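Side-chain contacts in alpha,alpha-trehalose-phosphate synthase (UDP-forming) (Burkholderia xenovorans, PDB 5V0T), which belongs to glycosyltransferase family 20, has the two-domain GT-B architecture and holds uridine-5'-diphosphate in the cleft between its domains: residues E248-G253 with V358-F363; E384-Q389 with R443-Q448; S268-M273 with R429-P434. All coordinates share one frame; numbering follows the deposited sequence. Where two conformers were deposited one is given.

Interaction 1. Residues E248-G253 with V358-F363; sequences ELAKAG and VLAALF. With UDP (uridine-5'-diphosphate), chain I.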
# COMPACT_ATOMS: atom_id res chain seq x y z
N GLU A 248 -4.19 13.62 16.41
CA GLU A 248 -3.63 13.83 17.73
C GLU A 248 -2.13 13.56 17.74
O GLU A 248 -1.35 14.30 18.36
CB GLU A 248 -4.35 12.94 18.75
N LEU A 249 -1.69 12.51 17.03
CA LEU A 249 -0.27 12.22 16.91
C LEU A 249 0.48 13.36 16.23
O LEU A 249 1.57 13.75 16.66
CB LEU A 249 -0.08 10.91 16.14
CG LEU A 249 1.23 10.14 16.24
CD1 LEU A 249 1.65 9.89 17.71
CD2 LEU A 249 1.08 8.83 15.48
N ALA A 250 -0.08 13.89 15.13
CA ALA A 250 0.56 14.99 14.43
C ALA A 250 0.62 16.23 15.31
O ALA A 250 1.61 16.97 15.31
CB ALA A 250 -0.20 15.30 13.14
N LYS A 251 -0.46 16.49 16.05
CA LYS A 251 -0.46 17.65 16.93
C LYS A 251 0.54 17.47 18.07
O LYS A 251 1.24 18.42 18.44
CB LYS A 251 -1.86 17.89 17.48
CG LYS A 251 -1.94 19.07 18.46
CD LYS A 251 -3.35 19.26 18.96
CE LYS A 251 -3.44 20.44 19.92
NZ LYS A 251 -4.75 21.13 19.80
N ALA A 252 0.64 16.26 18.63
CA ALA A 252 1.54 16.03 19.75
C ALA A 252 3.00 16.27 19.38
O ALA A 252 3.81 16.49 20.28
CB ALA A 252 1.36 14.60 20.27
N GLY A 253 3.34 16.23 18.10
CA GLY A 253 4.70 16.51 17.68
C GLY A 253 4.96 17.93 17.26
O GLY A 253 6.05 18.21 16.74
N VAL A 358 6.78 10.60 13.59
CA VAL A 358 7.48 11.77 13.09
C VAL A 358 6.88 12.22 11.75
O VAL A 358 6.71 13.43 11.51
CB VAL A 358 9.00 11.48 12.97
CG1 VAL A 358 9.74 12.63 12.25
CG2 VAL A 358 9.60 11.21 14.34
N LEU A 359 6.55 11.27 10.87
CA LEU A 359 5.96 11.64 9.59
C LEU A 359 4.64 12.39 9.78
O LEU A 359 4.35 13.35 9.06
CB LEU A 359 5.73 10.40 8.72
CG LEU A 359 6.96 9.63 8.24
CD1 LEU A 359 6.53 8.40 7.46
CD2 LEU A 359 7.88 10.51 7.40
N ALA A 360 3.82 11.94 10.73
CA ALA A 360 2.56 12.62 11.00
C ALA A 360 2.79 14.05 11.45
O ALA A 360 2.10 14.97 10.99
CB ALA A 360 1.77 11.84 12.06
N ALA A 361 3.75 14.27 12.35
CA ALA A 361 4.06 15.62 12.81
C ALA A 361 4.51 16.50 11.65
O ALA A 361 4.10 17.66 11.56
CB ALA A 361 5.13 15.59 13.90
N LEU A 362 5.33 15.95 10.74
CA LEU A 362 5.81 16.72 9.59
C LEU A 362 4.71 16.97 8.57
O LEU A 362 4.64 18.06 7.98
CB LEU A 362 6.99 15.99 8.93
CG LEU A 362 8.26 15.90 9.79
CD1 LEU A 362 9.29 15.01 9.13
CD2 LEU A 362 8.83 17.29 10.01
N PHE A 363 3.84 15.98 8.35
CA PHE A 363 2.70 16.18 7.44
C PHE A 363 1.93 17.44 7.81
O PHE A 363 1.52 18.21 6.93
CB PHE A 363 1.76 14.97 7.49
CG PHE A 363 2.22 13.75 6.71
CD1 PHE A 363 3.04 13.87 5.61
CD2 PHE A 363 1.79 12.48 7.09
CE1 PHE A 363 3.44 12.73 4.90
CE2 PHE A 363 2.18 11.34 6.39
CZ PHE A 363 3.01 11.47 5.29
N1 UDP I . 5.81 4.69 6.48
C2 UDP I . 6.54 4.68 7.66
N3 UDP I . 7.83 5.13 7.55
C4 UDP I . 8.45 5.60 6.41
C5 UDP I . 7.63 5.59 5.23
C6 UDP I . 6.36 5.16 5.30
O2 UDP I . 6.09 4.28 8.71
O4 UDP I . 9.62 5.99 6.48
C1' UDP I . 4.43 4.22 6.54
C2' UDP I . 3.40 5.29 6.16
O2' UDP I . 3.10 6.08 7.30
C3' UDP I . 2.23 4.42 5.71
C4' UDP I . 2.93 3.23 5.05
O4' UDP I . 4.27 3.19 5.60
O3' UDP I . 1.43 3.95 6.79
C5' UDP I . 3.01 3.27 3.54
O5' UDP I . 1.75 2.78 3.04
PA UDP I . 1.21 3.21 1.62
O1A UDP I . 1.31 4.71 1.42
O2A UDP I . -0.15 2.63 1.49
O3A UDP I . 2.20 2.56 0.57
PB UDP I . 2.97 1.18 0.46
O1B UDP I . 2.03 0.18 1.14
O2B UDP I . 2.98 0.92 -1.06
O3B UDP I . 4.32 1.25 1.07
O HOH W 1 3.27 18.78 13.93
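The methyl of Ala-250 is pushed against the backbone of the neighbouring helix: its CB lies 3.2 Å from Ala-360 O, reaching the oxygen broadside, with a C=O...CB angle of about 103°. Ala-360 returns the contact with its own CB, which points across the interface and stops 4.1 Å from Ala-250 CB. The methyl of the next residue, Ala-361, lies beside Gly-253, about one turn after Ala-250, its CB 3.9 Å from Gly-253 CA. With only alanines and a glycine at the points of closest contact, the helices come so close that Ala-250 CA and Ala-361 CA are 3.9 Å apart.

No direct hydrogen bond crosses here. One water donates to both sides instead, to Ala-250 O at 2.8 Å and to Ala-361 O at 2.7 Å, and so satisfies two carbonyls at the edge of the alanine contact. Leu-359 leaves the same helix on another flank and carries CD1 to 3.5 Å from N3 of the uridine-5'-diphosphate base, while Phe-363 packs on Met-273 and Val-275 of the sheet. Helix 356-363 connects strand 347-350 to strand 368-371 of the six-stranded parallel sheet (order 3-2-1-4-5-6), a beta-alpha-beta crossover of the Rossmann-like, nucleotide-binding domain of a GT-B glycosyltransferase.

Interaction 2. Residues E384-Q389 with R443-Q448; sequences EYVSAQ and RDMMVQ. With UDP (uridine-5'-diphosphate), chain I.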
# COMPACT_ATOMS: atom_id res chain seq x y z
N GLU A 384 -3.19 9.54 5.64
CA GLU A 384 -2.45 10.07 6.78
C GLU A 384 -2.14 11.55 6.62
O GLU A 384 -2.22 12.31 7.60
CB GLU A 384 -1.16 9.26 6.97
CG GLU A 384 -1.41 7.79 7.39
CD GLU A 384 -0.16 6.92 7.31
OE1 GLU A 384 -0.25 5.72 7.64
OE2 GLU A 384 0.92 7.42 6.92
N TYR A 385 -1.74 11.98 5.42
CA TYR A 385 -1.46 13.41 5.21
C TYR A 385 -2.69 14.25 5.54
O TYR A 385 -2.61 15.24 6.27
CB TYR A 385 -0.99 13.69 3.77
CG TYR A 385 -0.90 15.17 3.51
CD1 TYR A 385 0.21 15.89 3.91
CD2 TYR A 385 -1.97 15.86 2.93
CE1 TYR A 385 0.28 17.29 3.73
CE2 TYR A 385 -1.92 17.25 2.75
CZ TYR A 385 -0.79 17.95 3.15
OH TYR A 385 -0.72 19.32 2.97
N VAL A 386 -3.85 13.86 5.01
CA VAL A 386 -5.06 14.63 5.28
C VAL A 386 -5.38 14.61 6.77
O VAL A 386 -5.72 15.65 7.36
CB VAL A 386 -6.23 14.08 4.45
CG1 VAL A 386 -7.54 14.69 4.93
CG2 VAL A 386 -6.00 14.36 2.96
N SER A 387 -5.28 13.44 7.40
CA SER A 387 -5.62 13.28 8.81
C SER A 387 -4.73 14.13 9.72
O SER A 387 -5.17 14.55 10.79
CB SER A 387 -5.50 11.81 9.22
OG SER A 387 -6.45 11.00 8.55
N ALA A 388 -3.48 14.36 9.32
CA ALA A 388 -2.54 15.08 10.17
C ALA A 388 -2.81 16.58 10.23
O ALA A 388 -2.31 17.25 11.13
CB ALA A 388 -1.10 14.84 9.68
N GLN A 389 -3.59 17.11 9.28
CA GLN A 389 -3.67 18.55 9.10
C GLN A 389 -4.33 19.24 10.29
O GLN A 389 -5.20 18.69 10.97
CB GLN A 389 -4.45 18.90 7.82
CG GLN A 389 -3.72 18.46 6.55
CD GLN A 389 -2.28 18.93 6.55
OE1 GLN A 389 -2.01 20.14 6.57
NE2 GLN A 389 -1.34 17.98 6.56
N ARG A 443 -12.35 19.32 5.47
CA ARG A 443 -13.53 18.92 6.23
C ARG A 443 -14.23 17.74 5.56
O ARG A 443 -14.53 16.73 6.20
CB ARG A 443 -14.47 20.11 6.37
CG ARG A 443 -15.32 20.11 7.62
CD ARG A 443 -15.61 21.56 8.03
NE ARG A 443 -15.90 22.41 6.88
CZ ARG A 443 -15.46 23.65 6.73
NH1 ARG A 443 -14.68 24.20 7.67
NH2 ARG A 443 -15.78 24.35 5.65
N ASP A 444 -14.48 17.85 4.25
CA ASP A 444 -15.15 16.76 3.54
C ASP A 444 -14.35 15.47 3.63
O ASP A 444 -14.92 14.40 3.84
CB ASP A 444 -15.37 17.13 2.07
CG ASP A 444 -16.23 18.38 1.90
OD1 ASP A 444 -16.99 18.71 2.84
OD2 ASP A 444 -16.14 19.01 0.83
N MET A 445 -13.03 15.55 3.48
CA MET A 445 -12.25 14.32 3.50
C MET A 445 -12.23 13.70 4.89
O MET A 445 -12.27 12.47 5.02
CB MET A 445 -10.84 14.59 2.99
CG MET A 445 -10.83 14.88 1.49
SD MET A 445 -9.17 14.95 0.80
CE MET A 445 -8.59 16.53 1.38
N MET A 446 -12.18 14.53 5.94
CA MET A 446 -12.18 13.99 7.30
C MET A 446 -13.48 13.23 7.59
O MET A 446 -13.46 12.19 8.25
CB MET A 446 -11.97 15.11 8.32
CG MET A 446 -10.52 15.61 8.36
SD MET A 446 -9.26 14.34 8.73
CE MET A 446 -9.43 14.20 10.51
N VAL A 447 -14.61 13.75 7.11
CA VAL A 447 -15.87 13.03 7.25
C VAL A 447 -15.76 11.65 6.60
O VAL A 447 -16.11 10.63 7.20
CB VAL A 447 -17.03 13.85 6.66
CG1 VAL A 447 -18.31 13.02 6.63
CG2 VAL A 447 -17.23 15.12 7.49
N GLN A 448 -15.24 11.61 5.36
CA GLN A 448 -15.09 10.34 4.66
C GLN A 448 -14.18 9.39 5.43
O GLN A 448 -14.53 8.23 5.66
CB GLN A 448 -14.53 10.59 3.25
CG GLN A 448 -14.66 9.42 2.27
CD GLN A 448 -13.80 8.21 2.63
OE1 GLN A 448 -12.64 8.35 3.04
NE2 GLN A 448 -14.37 7.01 2.49
N1 UDP I . 5.81 4.69 6.48
C2 UDP I . 6.54 4.68 7.66
N3 UDP I . 7.83 5.13 7.55
C4 UDP I . 8.45 5.60 6.41
C5 UDP I . 7.63 5.59 5.23
C6 UDP I . 6.36 5.16 5.30
O2 UDP I . 6.09 4.28 8.71
O4 UDP I . 9.62 5.99 6.48
C1' UDP I . 4.43 4.22 6.54
C2' UDP I . 3.40 5.29 6.16
O2' UDP I . 3.10 6.08 7.30
C3' UDP I . 2.23 4.42 5.71
C4' UDP I . 2.93 3.23 5.05
O4' UDP I . 4.27 3.19 5.60
O3' UDP I . 1.43 3.95 6.79
C5' UDP I . 3.01 3.27 3.54
O5' UDP I . 1.75 2.78 3.04
PA UDP I . 1.21 3.21 1.62
O1A UDP I . 1.31 4.71 1.42
O2A UDP I . -0.15 2.63 1.49
O3A UDP I . 2.20 2.56 0.57
PB UDP I . 2.97 1.18 0.46
O1B UDP I . 2.03 0.18 1.14
O2B UDP I . 2.98 0.92 -1.06
O3B UDP I . 4.32 1.25 1.07
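Glu-384 OE1 is held from two directions: it accepts a 2.6 Å hydrogen bond from O3' of uridine-5'-diphosphate and forms a salt bridge with Arg-356 NE. The other carboxylate oxygen, OE2, takes the neighbouring ribose hydroxyl O2', also at 2.6 Å, so both hydroxyls are bound by one carboxylate whose rotation they should largely fix. The side chain gets there by leaving with CG beside the backbone N (chi1 -67°) and then running fully extended.

Helix 380-388 meets helix 435-451 farther along, through apolar groups. Val-386 points at helix 435-451 and meets Met-445 crosswise, the two side chains nearly at right angles. Its CG2 touches the methionine methyl CE at 3.7 Å, and its CG1 sits 3.8 Å from Met-445 CB. Met-446 starts off to one side but folds back at chi2 and chi3, which lays its sulfur SD 3.8 Å from Ser-387 CA. The hydroxyl of Ser-387 is bonded within its own helix, to Lys-383 O. The axes of the two short helical segments pass 9.9 Å apart at 114°, and Leu-449 adds to the packing on Val-386 and Ser-387.

After the last turn, Gln-389 folds back so that NE2 donates to Tyr-385 O at 3.0 Å (N-H...O 164°), and it also bonds Phe-363 O. A glutamate gripping both ribose hydroxyls from a helix of the C-terminal domain is a recurrent feature of the nucleotide site in many GT-B glycosyltransferases.

Interaction 3. Residues S268-M273 with R429-P434; sequences SRKLIM and RALDMP. With EDO (1,2-ethanediol), chain K.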
# COMPACT_ATOMS: atom_id res chain seq x y z
N SER A 268 10.38 30.07 6.39
CA SER A 268 9.17 30.64 5.80
C SER A 268 8.91 30.15 4.37
O SER A 268 7.86 30.48 3.81
CB SER A 268 9.14 32.18 5.79
OG SER A 268 9.89 32.69 4.71
N ARG A 269 9.81 29.37 3.76
CA ARG A 269 9.48 28.78 2.48
C ARG A 269 8.37 27.76 2.67
O ARG A 269 8.27 27.11 3.72
CB ARG A 269 10.70 28.10 1.85
CG ARG A 269 11.83 29.06 1.51
CD ARG A 269 12.99 28.33 0.84
NE ARG A 269 14.11 29.25 0.64
CZ ARG A 269 15.29 29.14 1.24
NH1 ARG A 269 16.24 30.04 1.00
NH2 ARG A 269 15.52 28.13 2.07
N LYS A 270 7.51 27.61 1.66
CA LYS A 270 6.47 26.62 1.77
C LYS A 270 7.06 25.23 1.56
O LYS A 270 8.14 25.06 0.98
CB LYS A 270 5.34 26.89 0.77
CG LYS A 270 4.59 28.22 1.09
CD LYS A 270 3.33 28.37 0.23
CE LYS A 270 2.55 29.63 0.63
NZ LYS A 270 1.38 29.84 -0.26
N LEU A 271 6.35 24.22 2.05
CA LEU A 271 6.84 22.85 2.02
C LEU A 271 5.90 21.96 1.22
O LEU A 271 4.72 21.85 1.56
CB LEU A 271 7.01 22.30 3.43
CG LEU A 271 7.45 20.84 3.54
CD1 LEU A 271 8.83 20.65 2.89
CD2 LEU A 271 7.48 20.44 5.01
N ILE A 272 6.43 21.34 0.17
CA ILE A 272 5.79 20.21 -0.48
C ILE A 272 6.42 18.94 0.10
O ILE A 272 7.65 18.80 0.13
CB ILE A 272 5.98 20.27 -2.00
CG1 ILE A 272 5.43 21.59 -2.56
CG2 ILE A 272 5.35 19.04 -2.68
CD1 ILE A 272 5.86 21.87 -4.01
N MET A 273 5.58 18.01 0.56
CA MET A 273 6.10 16.81 1.20
C MET A 273 5.57 15.54 0.55
O MET A 273 4.38 15.43 0.24
CB MET A 273 5.76 16.81 2.70
CG MET A 273 6.31 15.57 3.45
SD MET A 273 6.16 15.85 5.21
CE MET A 273 6.74 14.27 5.84
N ARG A 429 -1.67 25.38 -7.92
CA ARG A 429 -3.01 25.56 -7.36
C ARG A 429 -3.02 25.25 -5.87
O ARG A 429 -3.58 26.01 -5.07
CB ARG A 429 -3.99 24.68 -8.13
CG ARG A 429 -5.38 24.58 -7.54
CD ARG A 429 -6.33 25.53 -8.22
NE ARG A 429 -7.70 25.11 -7.98
CZ ARG A 429 -8.50 25.61 -7.03
NH1 ARG A 429 -8.06 26.59 -6.21
NH2 ARG A 429 -9.73 25.12 -6.91
N ALA A 430 -2.39 24.13 -5.47
CA ALA A 430 -2.32 23.77 -4.06
C ALA A 430 -1.62 24.84 -3.23
O ALA A 430 -2.11 25.25 -2.17
CB ALA A 430 -1.58 22.43 -3.90
N LEU A 431 -0.45 25.30 -3.70
CA LEU A 431 0.34 26.25 -2.93
C LEU A 431 -0.40 27.56 -2.70
O LEU A 431 -0.22 28.21 -1.66
CB LEU A 431 1.67 26.54 -3.62
CG LEU A 431 2.71 25.42 -3.59
CD1 LEU A 431 3.70 25.65 -4.72
CD2 LEU A 431 3.42 25.36 -2.22
N ASP A 432 -1.24 27.97 -3.65
CA ASP A 432 -1.91 29.26 -3.58
C ASP A 432 -3.37 29.15 -3.18
O ASP A 432 -4.07 30.18 -3.12
CB ASP A 432 -1.79 29.99 -4.92
CG ASP A 432 -0.35 30.36 -5.27
OD1 ASP A 432 0.39 30.84 -4.37
OD2 ASP A 432 0.05 30.17 -6.44
N MET A 433 -3.86 27.95 -2.87
CA MET A 433 -5.28 27.80 -2.55
C MET A 433 -5.66 28.60 -1.31
O MET A 433 -4.95 28.55 -0.29
CB MET A 433 -5.62 26.32 -2.35
CG MET A 433 -7.12 26.06 -2.35
SD MET A 433 -7.57 24.32 -2.15
CE MET A 433 -7.07 23.69 -3.74
N PRO A 434 -6.76 29.36 -1.35
CA PRO A 434 -7.15 30.15 -0.17
C PRO A 434 -7.66 29.27 0.96
O PRO A 434 -8.12 28.14 0.76
CB PRO A 434 -8.26 31.07 -0.71
CG PRO A 434 -8.71 30.48 -1.95
CD PRO A 434 -7.61 29.63 -2.52
C1 EDO K . 15.34 24.33 2.51
O1 EDO K . 14.47 25.37 2.03
C2 EDO K . 16.36 24.02 1.42
O2 EDO K . 17.37 25.04 1.39
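Leu-431 lies with its CD2 methyl along Lys-270, at the place where helix 420-432 packs on one of the two central strands, 270-275, of a Rossmann-like parallel sheet. This is the tight part of the contact. CD2 is 3.9 Å from both Lys-270 CB and Lys-270 CD, so the branch rests on the aliphatic stem of the lysine, the leucine and lysine side chains running alongside each other, head to tail. Ile-272, two residues on, adds a slacker touch, its CG1 4.3 Å from Leu-431 CD2. Val-305 and Val-368, on the strands flanking this one, also meet Leu-431, which is thereby seated over three neighbouring strands.

Toward solvent the contact thins to charged groups. Asp-432 is exposed, and its OD1 stays 4.3 Å from Lys-270 NZ, too far for a salt bridge, though the opposite charges may still attract weakly. On the far side of the strand's start, a 1,2-ethanediol, probably from the crystallisation liquor, accepts a hydrogen bond from Arg-269.

One hydrogen bond crosses the contact. Lys-270 CG lies opposite its own carbonyl carbon (chi1 -66°), and the chain, extended from there on, lets NZ donate to Leu-431 O at 2.7 Å, with a C=O...N angle of 148° and the nitrogen tilted 31° from the carbonyl plane.

In the fold
All three contacts lie on the same side of the chain's centre, around the six-stranded parallel sheet of the nucleotide-binding domain. The centres of interactions 1 and 2 are about 14 Å apart, and helices 243-252, 356-363 and 380-388 meet between them; both also reach uridine-5'-diphosphate. Interaction 3, its centre about 18 Å from that of interaction 1 and 17 Å from that of interaction 2, touches the first through Met-273, packed under Leu-362 and Phe-363. Along the chain interaction 1 closes before interaction 2 opens, whereas interaction 3 alternates with both. Helices 420-432 and 435-451 are consecutive and pack on strand 270-275 and helix 380-388, which precede them in sequence, tying nucleotide-contacting helices and sheet into one domain.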